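Local coordinates for Serine/threonine protein phosphatase Stp1 (Streptococcus agalactiae, PDB 2PK0), which probably removes phosphate from phosphoserine and phosphothreonine residues of proteins, as a magnesium-dependent phosphatase of the PP2C family, at residues 193-197 against 198-202; 224-227 against 228-232. All coordinates share one frame; numbering follows the deposited sequence.

Interaction 1 (193-197 against 198-202); sequences VVNSD and GLTNM. With MG (magnesium ion), chain F.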
# COMPACT_ATOMS: atom_id res chain seq x y z
N VAL A 193 0.30 -8.58 3.92
CA VAL A 193 0.07 -8.41 2.50
C VAL A 193 -0.21 -6.95 2.19
O VAL A 193 -1.26 -6.42 2.50
CB VAL A 193 -1.09 -9.29 2.01
CG1 VAL A 193 -1.25 -9.19 0.47
CG2 VAL A 193 -0.91 -10.73 2.43
N VAL A 194 0.75 -6.28 1.57
CA VAL A 194 0.56 -4.90 1.18
C VAL A 194 0.35 -4.85 -0.33
O VAL A 194 1.20 -5.33 -1.09
CB VAL A 194 1.78 -4.03 1.59
CG1 VAL A 194 1.51 -2.58 1.29
CG2 VAL A 194 2.10 -4.21 3.07
N ASN A 195 -0.76 -4.28 -0.79
CA ASN A 195 -1.04 -4.25 -2.22
C ASN A 195 -1.79 -3.02 -2.77
O ASN A 195 -2.50 -2.31 -2.05
CB ASN A 195 -1.74 -5.53 -2.66
CG ASN A 195 -3.09 -5.68 -2.03
OD1 ASN A 195 -4.09 -5.27 -2.60
ND2 ASN A 195 -3.12 -6.24 -0.84
N SER A 196 -1.65 -2.78 -4.07
CA SER A 196 -2.40 -1.74 -4.76
C SER A 196 -3.68 -2.40 -5.19
O SER A 196 -3.78 -3.63 -5.10
CB SER A 196 -1.64 -1.24 -5.99
OG SER A 196 -1.41 -2.29 -6.90
N ASP A 197 -4.65 -1.62 -5.67
CA ASP A 197 -5.98 -2.16 -5.91
C ASP A 197 -6.03 -3.23 -7.01
O ASP A 197 -6.95 -4.04 -7.04
CB ASP A 197 -7.04 -1.06 -6.15
CG ASP A 197 -6.65 -0.07 -7.27
OD1 ASP A 197 -5.51 -0.14 -7.78
OD2 ASP A 197 -7.48 0.80 -7.64
N GLY A 198 -5.01 -3.26 -7.86
CA GLY A 198 -4.96 -4.20 -8.96
C GLY A 198 -4.89 -5.66 -8.54
O GLY A 198 -5.25 -6.54 -9.31
N LEU A 199 -4.42 -5.92 -7.32
CA LEU A 199 -4.47 -7.26 -6.79
C LEU A 199 -5.88 -7.56 -6.34
O LEU A 199 -6.54 -8.46 -6.86
CB LEU A 199 -3.49 -7.45 -5.62
CG LEU A 199 -3.40 -8.93 -5.20
CD1 LEU A 199 -2.66 -9.72 -6.26
CD2 LEU A 199 -2.74 -9.11 -3.83
N THR A 200 -6.36 -6.77 -5.39
CA THR A 200 -7.63 -7.04 -4.73
C THR A 200 -8.91 -6.74 -5.55
O THR A 200 -10.00 -7.16 -5.16
CB THR A 200 -7.68 -6.32 -3.40
OG1 THR A 200 -7.09 -5.03 -3.56
CG2 THR A 200 -6.88 -7.11 -2.34
N ASN A 201 -8.79 -6.02 -6.66
CA ASN A 201 -9.93 -5.91 -7.57
C ASN A 201 -10.09 -7.17 -8.39
O ASN A 201 -11.19 -7.49 -8.82
CB ASN A 201 -9.80 -4.70 -8.50
CG ASN A 201 -9.92 -3.36 -7.76
OD1 ASN A 201 -10.39 -3.29 -6.61
ND2 ASN A 201 -9.49 -2.30 -8.43
N MET A 202 -9.00 -7.90 -8.61
CA MET A 202 -9.01 -9.13 -9.39
C MET A 202 -9.15 -10.39 -8.53
O MET A 202 -9.74 -11.37 -8.97
CB MET A 202 -7.76 -9.21 -10.25
CG MET A 202 -7.60 -8.08 -11.28
SD MET A 202 -8.90 -7.92 -12.54
CE MET A 202 -9.71 -6.41 -12.01
MG MG F . -4.56 0.97 -9.23
O HOH W 1 -8.12 -0.50 -10.55
O HOH W 2 -10.11 0.12 -6.32
O HOH W 3 -6.16 2.43 -9.28
O HOH W 4 -3.81 2.42 -10.69
O HOH W 5 -2.57 0.13 -9.30

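Interaction 2 (224-227 against 228-232); sequences DLIT and LANHR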
# COMPACT_ATOMS: atom_id res chain seq x y z
N ASP A 224 2.81 -15.96 -8.26
CA ASP A 224 1.50 -16.60 -8.42
C ASP A 224 0.34 -15.66 -8.20
O ASP A 224 -0.71 -15.83 -8.79
CB ASP A 224 1.35 -17.77 -7.43
CG ASP A 224 2.13 -18.99 -7.84
OD1 ASP A 224 2.72 -19.01 -8.94
OD2 ASP A 224 2.15 -19.95 -7.05
N LEU A 225 0.52 -14.67 -7.33
CA LEU A 225 -0.49 -13.67 -7.06
C LEU A 225 -0.74 -12.77 -8.28
O LEU A 225 -1.89 -12.48 -8.60
CB LEU A 225 -0.10 -12.81 -5.86
CG LEU A 225 -0.27 -13.38 -4.45
CD1 LEU A 225 0.18 -12.35 -3.41
CD2 LEU A 225 -1.70 -13.75 -4.18
N ILE A 226 0.33 -12.35 -8.96
CA ILE A 226 0.14 -11.45 -10.09
C ILE A 226 -0.31 -12.19 -11.35
O ILE A 226 -1.06 -11.64 -12.16
CB ILE A 226 1.34 -10.45 -10.33
CG1 ILE A 226 2.54 -11.14 -10.96
CG2 ILE A 226 1.76 -9.75 -9.02
CD1 ILE A 226 2.55 -11.13 -12.45
N THR A 227 0.15 -13.44 -11.48
CA THR A 227 -0.26 -14.32 -12.58
C THR A 227 -1.76 -14.54 -12.51
O THR A 227 -2.46 -14.32 -13.50
CB THR A 227 0.47 -15.69 -12.51
OG1 THR A 227 1.88 -15.48 -12.64
CG2 THR A 227 -0.00 -16.64 -13.61
N LEU A 228 -2.24 -14.90 -11.33
CA LEU A 228 -3.68 -15.03 -11.09
C LEU A 228 -4.46 -13.74 -11.31
O LEU A 228 -5.54 -13.76 -11.89
CB LEU A 228 -3.96 -15.56 -9.67
CG LEU A 228 -5.42 -15.92 -9.39
CD1 LEU A 228 -5.94 -16.91 -10.44
CD2 LEU A 228 -5.60 -16.46 -7.98
N ALA A 229 -3.90 -12.61 -10.89
CA ALA A 229 -4.55 -11.33 -11.09
C ALA A 229 -4.65 -11.00 -12.58
O ALA A 229 -5.63 -10.41 -13.03
CB ALA A 229 -3.84 -10.24 -10.32
N ASN A 230 -3.63 -11.40 -13.33
CA ASN A 230 -3.66 -11.25 -14.78
C ASN A 230 -4.70 -12.18 -15.43
O ASN A 230 -5.43 -11.74 -16.33
CB ASN A 230 -2.26 -11.47 -15.38
CG ASN A 230 -1.36 -10.26 -15.18
OD1 ASN A 230 -1.81 -9.13 -15.27
ND2 ASN A 230 -0.08 -10.50 -14.90
N HIS A 231 -4.77 -13.43 -14.95
CA HIS A 231 -5.73 -14.40 -15.46
C HIS A 231 -7.14 -13.94 -15.22
O HIS A 231 -7.99 -14.10 -16.07
CB HIS A 231 -5.55 -15.79 -14.84
CG HIS A 231 -4.49 -16.62 -15.50
ND1 HIS A 231 -4.45 -16.84 -16.86
CD2 HIS A 231 -3.44 -17.30 -14.98
CE1 HIS A 231 -3.42 -17.61 -17.15
NE2 HIS A 231 -2.78 -17.90 -16.03
N ARG A 232 -7.39 -13.33 -14.07
CA ARG A 232 -8.69 -12.73 -13.79
C ARG A 232 -9.00 -11.49 -14.60
O ARG A 232 -10.14 -11.03 -14.61
CB ARG A 232 -8.82 -12.38 -12.31
CG ARG A 232 -8.73 -13.57 -11.38
CD ARG A 232 -9.87 -14.54 -11.56
NE ARG A 232 -9.73 -15.68 -10.65
CZ ARG A 232 -10.15 -15.68 -9.38
NH1 ARG A 232 -9.97 -16.76 -8.63
NH2 ARG A 232 -10.74 -14.61 -8.87

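Interaction 1 (193-197 against 198-202)
This turn carries an aspartate of the metal site of a PP2C phosphatase, where strand 191-195 gives way to a short helical turn. D197 and N201 meet across it, one turn apart. The backbone N of N201 donates to O of D197 at 2.7 Å, nearly in line with the carbonyl (C=O...N angle 169°). N of L199 donates to O of S196 at 3.3 Å in a fairly straight bond that spans three residues, from above the carbonyl plane. The side chains of D197 and N201 cross at a slant, with ND2 of N201 3.6 Å from CB of D197. The amide plane is turned 60° from the carboxylate. Water 2 can join the two groups, 3.0 Å from OD2 of D197 and 3.3 Å from ND2 of N201. With CG of D197 between the backbone N and the carbonyl carbon (chi1 54°), OD1 reaches the magnesium ion at 2.1 Å. D41 and D236 are further ligands. S196 OG turns elsewhere, to D23. The two carboxylate oxygens thus have separate tasks. OD1 takes the metal, while OD2 accepts a hydrogen bond from metal-bound water 3 at 2.7 Å, which should help to orient that water.

Interaction 2 (224-227 against 228-232)
L228 to H231 repeat the backbone bond of an alpha helix four times, each reaching back four residues to D224 through T227. The two segments are consecutive pieces of helix 218-231. N of L228 meets O of D224 at 3.1 Å, and N of N230 meets O of I226 at 2.8 Å. The N-H...O angles of the four bonds run from 149° to 164°. Two side-chain pairs follow the same spacing. I226 and N230 lie side by side and point the same way. The tip of the isoleucine, CD1, comes 3.6 Å from ND2 of N230. The polar end of N230 makes weak hydrogen bonds to D13 and to the backbone of Q16. T227 and H231 also run alongside each other, with CG2 of T227 3.8 Å from CD2 of H231. The T227 CG2 is anti to the backbone N, which puts this methyl on the histidine side. The hydroxyl OG1 instead bonds back to the carbonyl of Q223. L228 keeps its CB 3.4 Å from O of D224, while D224 itself forms a salt bridge with K216. I226, A229 and N230 touch I238 on strand 238-245, and L225 touches helix 205-212. The arrangement is the i to i+4 pattern of a regular alpha helix, here with one side packed on a beta-sheet of the PP2C fold.

How the interactions relate
Interactions 1 and 2 come in series along the chain, and their centres are 11 Å apart. They touch directly. CG of M202 comes 3.5 Å from O of A229, and CD1 of L199 lies 3.7 Å from O of L225. The helical turn after the metal-binding aspartate therefore packs against helix 218-231. I238 is a common neighbour of L199 and that helix. I208 likewise meets L199, T200 and L225. Only interaction 1 supplies a metal ligand. In interaction 2, the side chain of A229 is about 11 Å from a magnesium ion, so this segment contributes no ligand and meets the metal-binding turn through its packing against 198-202.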